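Local atomic coordinates of SusD superfamily protein (Bacteroides thetaiotaomicron, PDB entry 3MCX), a protein that is of unknown function but, as a SusD family member, probably helps bind glycans at the bacterial outer membrane for uptake. Residues Y236-Y241 and N382-R387. Numbering follows the deposited sequence. Where two conformers were deposited one is given.
With ZN (zinc ion), chain E.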
loop_
_atom_site.group_PDB
_atom_site.type_symbol
_atom_site.label_atom_id
_atom_site.label_comp_id
_atom_site.label_asym_id
_atom_site.label_seq_id
_atom_site.Cartn_x
_atom_site.Cartn_y
_atom_site.Cartn_z
ATOM N N TYR A 236 -18.459 -5.347 8.022
ATOM C CA TYR A 236 -17.323 -4.474 8.362
ATOM C C TYR A 236 -17.867 -3.214 9.016
ATOM O O TYR A 236 -18.990 -2.788 8.710
ATOM C CB TYR A 236 -16.497 -4.084 7.111
ATOM C CG TYR A 236 -16.067 -5.306 6.326
ATOM C CD1 TYR A 236 -14.992 -6.062 6.745
ATOM C CD2 TYR A 236 -16.793 -5.753 5.219
ATOM C CE1 TYR A 236 -14.621 -7.218 6.082
ATOM C CE2 TYR A 236 -16.409 -6.903 4.536
ATOM C CZ TYR A 236 -15.337 -7.634 4.963
ATOM O OH TYR A 236 -14.977 -8.802 4.317
ATOM N N GLN A 237 -17.090 -2.639 9.935
ATOM C CA GLN A 237 -17.499 -1.475 10.745
ATOM C C GLN A 237 -16.305 -0.564 10.952
ATOM O O GLN A 237 -15.220 -1.055 11.278
ATOM C CB GLN A 237 -17.954 -1.912 12.161
ATOM C CG GLN A 237 -19.332 -2.477 12.306
ATOM C CD GLN A 237 -19.701 -2.692 13.766
ATOM O OE1 GLN A 237 -18.984 -2.250 14.687
ATOM N NE2 GLN A 237 -20.815 -3.372 13.995
ATOM N N LEU A 238 -16.492 0.752 10.824
ATOM C CA LEU A 238 -15.450 1.714 11.178
ATOM C C LEU A 238 -15.145 1.620 12.689
ATOM O O LEU A 238 -16.055 1.397 13.515
ATOM C CB LEU A 238 -15.892 3.151 10.817
ATOM C CG LEU A 238 -15.962 3.466 9.331
ATOM C CD1 LEU A 238 -16.553 4.850 9.166
ATOM C CD2 LEU A 238 -14.583 3.375 8.645
ATOM N N TYR A 239 -13.874 1.774 13.037
ATOM C CA TYR A 239 -13.476 1.805 14.454
ATOM C C TYR A 239 -14.027 3.034 15.140
ATOM O O TYR A 239 -13.980 4.139 14.596
ATOM C CB TYR A 239 -11.949 1.775 14.625
ATOM C CG TYR A 239 -11.328 0.552 13.954
ATOM C CD1 TYR A 239 -11.871 -0.719 14.138
ATOM C CD2 TYR A 239 -10.227 0.679 13.153
ATOM C CE1 TYR A 239 -11.323 -1.818 13.523
ATOM C CE2 TYR A 239 -9.670 -0.417 12.493
ATOM C CZ TYR A 239 -10.239 -1.675 12.712
ATOM O OH TYR A 239 -9.772 -2.797 12.065
ATOM N N SER A 240 -14.527 2.840 16.349
ATOM C CA SER A 240 -14.944 3.962 17.209
ATOM C C SER A 240 -13.699 4.635 17.781
ATOM O O SER A 240 -12.598 4.069 17.796
ATOM C CB SER A 240 -15.794 3.478 18.375
ATOM O OG SER A 240 -15.003 2.700 19.268
ATOM N N TYR A 241 -13.894 5.830 18.317
ATOM C CA TYR A 241 -12.833 6.559 19.008
ATOM C C TYR A 241 -12.308 5.732 20.191
ATOM O O TYR A 241 -11.089 5.674 20.449
ATOM C CB TYR A 241 -13.418 7.882 19.485
ATOM C CG TYR A 241 -12.448 8.846 20.117
ATOM C CD1 TYR A 241 -12.069 8.713 21.435
ATOM C CD2 TYR A 241 -11.940 9.903 19.390
ATOM C CE1 TYR A 241 -11.180 9.617 22.011
ATOM C CE2 TYR A 241 -11.063 10.803 19.956
ATOM C CZ TYR A 241 -10.688 10.657 21.245
ATOM O OH TYR A 241 -9.793 11.558 21.778
ATOM N N ASN A 382 -16.748 12.981 7.073
ATOM C CA ASN A 382 -17.175 13.214 8.456
ATOM C C ASN A 382 -17.342 11.909 9.250
ATOM O O ASN A 382 -17.139 11.900 10.459
ATOM C CB ASN A 382 -18.420 14.088 8.516
ATOM C CG ASN A 382 -18.098 15.552 8.261
ATOM O OD1 ASN A 382 -16.951 15.991 8.480
ATOM N ND2 ASN A 382 -19.080 16.307 7.760
ATOM N N ASP A 383 -17.642 10.803 8.561
ATOM C CA ASP A 383 -17.664 9.477 9.214
ATOM C C ASP A 383 -16.306 9.117 9.796
ATOM O O ASP A 383 -16.233 8.458 10.808
ATOM C CB ASP A 383 -18.100 8.390 8.232
ATOM C CG ASP A 383 -19.604 8.307 8.086
ATOM O OD1 ASP A 383 -20.300 8.383 9.115
ATOM O OD2 ASP A 383 -20.101 8.172 6.930
ATOM N N ILE A 384 -15.245 9.554 9.163
ATOM C CA ILE A 384 -13.905 9.333 9.688
ATOM C C ILE A 384 -13.624 10.358 10.770
ATOM O O ILE A 384 -13.345 9.992 11.906
ATOM C CB ILE A 384 -12.850 9.364 8.581
ATOM C CG1 ILE A 384 -13.154 8.313 7.498
ATOM C CG2 ILE A 384 -11.465 9.166 9.200
ATOM C CD1 ILE A 384 -13.290 6.866 7.966
ATOM N N ILE A 385 -13.732 11.644 10.437
ATOM C CA ILE A 385 -13.410 12.718 11.393
ATOM C C ILE A 385 -14.134 12.509 12.718
ATOM O O ILE A 385 -13.506 12.572 13.783
ATOM C CB ILE A 385 -13.687 14.141 10.805
ATOM C CG1 ILE A 385 -12.762 14.438 9.615
ATOM C CG2 ILE A 385 -13.428 15.231 11.873
ATOM C CD1 ILE A 385 -13.149 15.753 8.857
ATOM N N SER A 386 -15.439 12.249 12.665
ATOM C CA SER A 386 -16.265 12.148 13.880
ATOM C C SER A 386 -15.883 10.976 14.778
ATOM O O SER A 386 -16.225 10.990 15.967
ATOM C CB SER A 386 -17.747 12.028 13.541
ATOM O OG SER A 386 -18.026 10.820 12.875
ATOM N N ARG A 387 -15.209 9.978 14.203
ATOM C CA ARG A 387 -14.738 8.804 14.944
ATOM C C ARG A 387 -13.276 8.893 15.360
ATOM O O ARG A 387 -12.692 7.914 15.866
ATOM C CB ARG A 387 -15.007 7.518 14.121
ATOM C CG ARG A 387 -16.471 7.168 13.961
ATOM C CD ARG A 387 -16.639 5.971 13.054
ATOM N NE ARG A 387 -18.000 5.487 13.004
ATOM C CZ ARG A 387 -18.979 6.033 12.284
ATOM N NH1 ARG A 387 -18.748 7.066 11.476
ATOM N NH2 ARG A 387 -20.188 5.512 12.330
HETATM ZN ZN ZN E . -22.257 7.843 9.218
HETATM O O HOH W 1 -17.957 3.239 14.691
#
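In the alpha-helical SusD fold, the last turn of helix 374-385 and the residues that follow it pack on the loop that joins helix 218-231 to strand 256-260, beside a zinc ion held by Asp383. Leu238 supplies the apolar centre of the contact. With CG anti to its own carbonyl carbon (chi1 -70°), its branched end splits: CD2 meets Ile384 CD1 at 3.8 Å, while CD1 lies over one face of the Arg387 guanidinium, 3.9 Å from NH1. Leucine suits this spot because its branched end can meet the isoleucine and also lie over the flat guanidinium. Arg387 crosses Leu238 at about a right angle, its chain extended from CG to NE, and Leu238 CB touches Arg387 CD at 3.7 Å. Arginine suits its place because the long chain reaches back to the preceding turn: NH1 donates to a lone pair of Asp383 O at 3.0 Å and forms a salt bridge with Asp383 OD1, which it meets from above the carboxylate plane, 31° out of it. An alanine in place of Arg387 would lose the guanidinium and would probably loosen the packing on Leu238 and leave the zinc-bound carboxylate less firmly oriented. Asp383 OD1 binds zinc at 2.0 Å, so metal and guanidinium share one oxygen. At the guanidinium edge, one water accepts from Arg387 NE at 2.8 Å and donates to Leu238 O at 2.9 Å.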